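Long-range contacts in hypothetical protein Atu2144 (Agrobacterium tumefaciens, PDB 2ODF), which is of unknown function but probably acts as an amidohydrolase of the N-formylglutamate amidohydrolase type: residues 13-18 / 78-83; 31-36 / 82-87. All coordinates share one frame; numbering follows the deposited sequence.

Contact 1 (13-18 / 78-83); sequences GKAVGV and VYQRFS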
# COMPACT_ATOMS: atom_id res chain seq x y z
N GLY A 13 16.91 6.68 10.46
CA GLY A 13 15.75 7.51 10.79
C GLY A 13 14.50 7.04 10.09
O GLY A 13 14.30 5.83 9.85
N LYS A 14 13.65 8.01 9.76
CA LYS A 14 12.30 7.78 9.33
C LYS A 14 12.11 8.06 7.81
O LYS A 14 12.84 8.83 7.21
CB LYS A 14 11.39 8.60 10.24
CG LYS A 14 10.21 9.23 9.55
CD LYS A 14 8.93 8.43 9.78
CE LYS A 14 7.95 8.53 8.67
NZ LYS A 14 6.65 8.78 9.28
N ALA A 15 11.14 7.39 7.20
CA ALA A 15 10.84 7.57 5.78
C ALA A 15 10.56 9.02 5.38
O ALA A 15 10.98 9.47 4.35
CB ALA A 15 9.62 6.69 5.37
N VAL A 16 9.83 9.74 6.22
CA VAL A 16 9.25 11.04 5.86
C VAL A 16 9.92 12.16 6.65
O VAL A 16 10.09 12.05 7.84
CB VAL A 16 7.74 11.10 6.13
CG1 VAL A 16 7.16 12.42 5.60
CG2 VAL A 16 7.01 9.88 5.50
N GLY A 17 10.38 13.19 5.93
CA GLY A 17 10.87 14.41 6.54
C GLY A 17 9.85 15.52 6.45
O GLY A 17 9.10 15.61 5.46
N VAL A 18 9.75 16.34 7.49
CA VAL A 18 8.87 17.51 7.42
C VAL A 18 9.66 18.67 7.99
O VAL A 18 10.25 18.54 9.05
CB VAL A 18 7.54 17.32 8.18
CG1 VAL A 18 6.72 18.64 8.22
CG2 VAL A 18 6.72 16.17 7.57
N VAL A 78 7.16 18.70 2.97
CA VAL A 78 7.14 17.26 3.24
C VAL A 78 7.94 16.58 2.16
O VAL A 78 7.70 16.79 0.97
CB VAL A 78 5.73 16.68 3.23
CG1 VAL A 78 5.78 15.17 3.59
CG2 VAL A 78 4.84 17.44 4.19
N TYR A 79 8.91 15.77 2.58
CA TYR A 79 9.80 15.13 1.63
C TYR A 79 10.11 13.68 2.05
O TYR A 79 10.01 13.30 3.23
CB TYR A 79 11.05 15.97 1.40
CG TYR A 79 12.01 16.06 2.57
CD1 TYR A 79 11.78 16.98 3.61
CD2 TYR A 79 13.14 15.27 2.64
CE1 TYR A 79 12.65 17.08 4.68
CE2 TYR A 79 14.03 15.38 3.72
CZ TYR A 79 13.77 16.28 4.73
OH TYR A 79 14.63 16.40 5.82
N GLN A 80 10.43 12.89 1.05
CA GLN A 80 10.79 11.49 1.20
C GLN A 80 12.29 11.40 1.42
O GLN A 80 13.06 12.00 0.66
CB GLN A 80 10.32 10.78 -0.07
CG GLN A 80 10.54 9.32 -0.23
CD GLN A 80 10.21 8.45 0.98
OE1 GLN A 80 9.04 8.11 1.26
NE2 GLN A 80 11.25 8.00 1.63
N ARG A 81 12.70 10.68 2.46
CA ARG A 81 14.11 10.58 2.83
C ARG A 81 14.90 9.44 2.15
O ARG A 81 16.10 9.35 2.34
CB ARG A 81 14.24 10.52 4.36
CG ARG A 81 13.70 11.79 5.01
CD ARG A 81 13.91 11.83 6.49
NE ARG A 81 15.33 11.92 6.83
CZ ARG A 81 16.06 10.90 7.27
NH1 ARG A 81 15.52 9.69 7.43
NH2 ARG A 81 17.35 11.10 7.55
N PHE A 82 14.22 8.60 1.36
CA PHE A 82 14.86 7.50 0.65
C PHE A 82 14.50 7.47 -0.82
O PHE A 82 13.49 8.06 -1.24
CB PHE A 82 14.51 6.15 1.34
CG PHE A 82 14.97 6.11 2.77
CD1 PHE A 82 16.24 5.70 3.10
CD2 PHE A 82 14.15 6.61 3.77
CE1 PHE A 82 16.68 5.75 4.41
CE2 PHE A 82 14.57 6.65 5.05
CZ PHE A 82 15.83 6.23 5.38
N SER A 83 15.36 6.79 -1.58
CA SER A 83 15.38 6.85 -3.03
C SER A 83 14.13 6.31 -3.69
O SER A 83 13.57 5.26 -3.27
CB SER A 83 16.57 6.07 -3.58
OG SER A 83 16.56 6.06 -4.99
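An antiparallel pairing joins G13-V18 to V78-S83 at one margin of the central mixed sheet, where strand 16-19 is the outermost of the chain and strand 77-80 its inner neighbour. G17 and Y79 form the hydrogen-bonded pair: G17 N donates to Y79 O at 2.7 Å, and Y79 N returns a bond to G17 O at 2.9 Å. The non-hydrogen-bonded pairs V16 with Q80 and V18 with V78 lie on either side. Past the strand ends the pairing continues, R81 N giving a nearly straight bond to A15 O (2.8 Å).

The two faces are built differently. On one, V78 CG1 meets V16 CG1 at 3.7 Å while its other methyl, CG2, lies beside V18 CG2; helix 116-143 covers this side through V134 and I137. On the other, Y79 CG stands between the backbone N and the carbonyl carbon (chi1 69°), and the ring comes across to G17, whose CA sits over one face, offset toward the rim and 3.9 Å from the ring centroid, in a CH-pi contact.

R81 reaches back along the incoming loop. Its NH1 donates to K14 O at 2.8 Å, with the oxygen almost in the guanidinium plane, and also bonds E12 O. The F82 ring turns its edge to K14 O and A15 CA.

The chemistry is thus mostly backbone to backbone. R81 continues the ladder with its backbone N, while its side chain holds two carbonyls of the incoming loop: both share one guanidinium nitrogen, and its positive charge would be expected to strengthen both bonds.

Contact 2 (31-36 / 82-87); sequences CEHASA and FSRLVY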
# COMPACT_ATOMS: atom_id res chain seq x y z
N CYS A 31 8.09 16.99 -2.00
CA CYS A 31 9.24 16.56 -2.80
C CYS A 31 9.45 15.06 -2.65
O CYS A 31 10.14 14.60 -1.73
CB CYS A 31 10.50 17.34 -2.37
SG CYS A 31 11.83 17.14 -3.52
N GLU A 32 8.84 14.29 -3.56
CA GLU A 32 8.90 12.83 -3.54
C GLU A 32 10.30 12.28 -3.90
O GLU A 32 10.71 11.24 -3.38
CB GLU A 32 7.86 12.24 -4.49
CG GLU A 32 6.44 12.73 -4.32
CD GLU A 32 6.12 13.84 -5.26
OE1 GLU A 32 6.92 14.80 -5.32
OE2 GLU A 32 5.08 13.78 -5.95
N HIS A 33 11.03 13.00 -4.74
CA HIS A 33 12.34 12.53 -5.22
C HIS A 33 13.51 13.27 -4.59
O HIS A 33 14.55 13.43 -5.22
CB HIS A 33 12.41 12.59 -6.75
CG HIS A 33 11.34 11.79 -7.44
ND1 HIS A 33 10.95 12.03 -8.73
CD2 HIS A 33 10.56 10.77 -6.99
CE1 HIS A 33 9.99 11.19 -9.07
NE2 HIS A 33 9.72 10.42 -8.03
N ALA A 34 13.34 13.63 -3.32
CA ALA A 34 14.22 14.51 -2.58
C ALA A 34 15.58 13.88 -2.29
O ALA A 34 16.58 14.60 -2.21
CB ALA A 34 13.56 14.89 -1.23
N SER A 35 15.60 12.56 -2.11
CA SER A 35 16.77 11.89 -1.53
C SER A 35 17.19 10.63 -2.26
O SER A 35 16.37 9.82 -2.65
CB SER A 35 16.52 11.58 -0.05
OG SER A 35 17.61 10.83 0.48
N ALA A 36 18.50 10.48 -2.40
CA ALA A 36 19.12 9.37 -3.11
C ALA A 36 19.47 8.21 -2.18
O ALA A 36 19.95 7.16 -2.66
CB ALA A 36 20.35 9.87 -3.82
N PHE A 82 14.22 8.60 1.36
CA PHE A 82 14.86 7.50 0.65
C PHE A 82 14.50 7.47 -0.82
O PHE A 82 13.49 8.06 -1.24
CB PHE A 82 14.51 6.15 1.34
CG PHE A 82 14.97 6.11 2.77
CD1 PHE A 82 16.24 5.70 3.10
CD2 PHE A 82 14.15 6.61 3.77
CE1 PHE A 82 16.68 5.75 4.41
CE2 PHE A 82 14.57 6.65 5.05
CZ PHE A 82 15.83 6.23 5.38
N SER A 83 15.36 6.79 -1.58
CA SER A 83 15.38 6.85 -3.03
C SER A 83 14.13 6.31 -3.69
O SER A 83 13.57 5.26 -3.27
CB SER A 83 16.57 6.07 -3.58
OG SER A 83 16.56 6.06 -4.99
N ARG A 84 13.76 6.99 -4.77
CA ARG A 84 12.70 6.57 -5.68
C ARG A 84 13.01 5.20 -6.32
O ARG A 84 12.13 4.59 -6.94
CB ARG A 84 12.51 7.60 -6.80
CG ARG A 84 13.75 7.75 -7.75
CD ARG A 84 13.53 8.75 -8.87
NE ARG A 84 12.40 8.37 -9.70
CZ ARG A 84 12.00 9.00 -10.80
NH1 ARG A 84 12.62 10.09 -11.21
NH2 ARG A 84 10.96 8.55 -11.47
N LEU A 85 14.28 4.78 -6.27
CA LEU A 85 14.64 3.43 -6.76
C LEU A 85 14.03 2.32 -5.93
O LEU A 85 13.72 1.25 -6.47
CB LEU A 85 16.14 3.24 -6.84
CG LEU A 85 16.88 4.02 -7.92
CD1 LEU A 85 18.36 3.93 -7.61
CD2 LEU A 85 16.58 3.51 -9.27
N VAL A 86 13.84 2.56 -4.63
CA VAL A 86 13.23 1.60 -3.74
C VAL A 86 11.69 1.67 -3.87
O VAL A 86 11.02 0.65 -4.08
CB VAL A 86 13.68 1.77 -2.27
CG1 VAL A 86 13.04 0.68 -1.39
CG2 VAL A 86 15.21 1.66 -2.19
N TYR A 87 11.15 2.87 -3.81
CA TYR A 87 9.73 3.08 -4.08
C TYR A 87 9.56 4.51 -4.59
O TYR A 87 9.94 5.47 -3.89
CB TYR A 87 8.82 2.83 -2.84
CG TYR A 87 7.37 2.76 -3.26
CD1 TYR A 87 6.72 3.90 -3.75
CD2 TYR A 87 6.66 1.57 -3.27
CE1 TYR A 87 5.41 3.84 -4.22
CE2 TYR A 87 5.35 1.51 -3.72
CZ TYR A 87 4.73 2.66 -4.22
OH TYR A 87 3.43 2.65 -4.72
O HOH W 1 10.00 8.61 -4.07
O HOH W 2 13.40 10.54 -2.52
O HOH W 3 14.46 9.79 -4.94
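The carbonyl oxygen of E32 is approached by two waters, water 1 at 2.8 Å and water 2 at 2.9 Å, each leading across to 82-87. Water 1 is also hydrogen-bonded to Y87 O; water 2 is hydrogen-bonded to F82 O at 2.8 Å and accepts from S35 N. Water 3 accepts the R84 N-H at 2.9 Å and is hydrogen-bonded to S35 O, so solvent joins two loops that lack direct backbone bonds. S35 O also receives a CA-H...O contact from S83 CA (3.2 Å).

The direct side-chain contact is a stack of guanidinium on imidazole. R84 CG stands between the backbone N and the carbonyl carbon (chi1 65°), and the bend at chi3 (-60°) sets NE over the centre of the H33 ring. The guanidinium lies flat on H33, planes 15° apart, with CZ 3.4 Å from H33 CE1. D88 fixes both partners, its OD1 bonded to H33 NE2 and its OD2 in a salt bridge with R84 NH2.

S83 OG accepts from L85 N, an ST turn, and is also hydrogen-bonded to A57 O. The contact lies just beyond parallel strands 27-31 and 77-80, with helix 116-143 touching E32, V86 and Y87.

How the contacts relate
From the N terminus the chain enters contact 1 at 13-18, runs out along strand 16-19 and returns on strand 27-31, whose end opens the first segment of contact 2. It then passes through helices 49-52 and 62-73 before strand 77-80 closes the longer loop of contact 1; directly after, the overlapping segment 82-87 closes the shorter loop of contact 2. The two loops therefore overlap and cross, sharing F82 and S83. They also touch directly: S35 OG probably bonds R81 O, and C31 N probably bonds V78 O. Together they tie the edge strand 16-19 to strand 77-80, and the loops after strands 27-31 and 77-80 to each other.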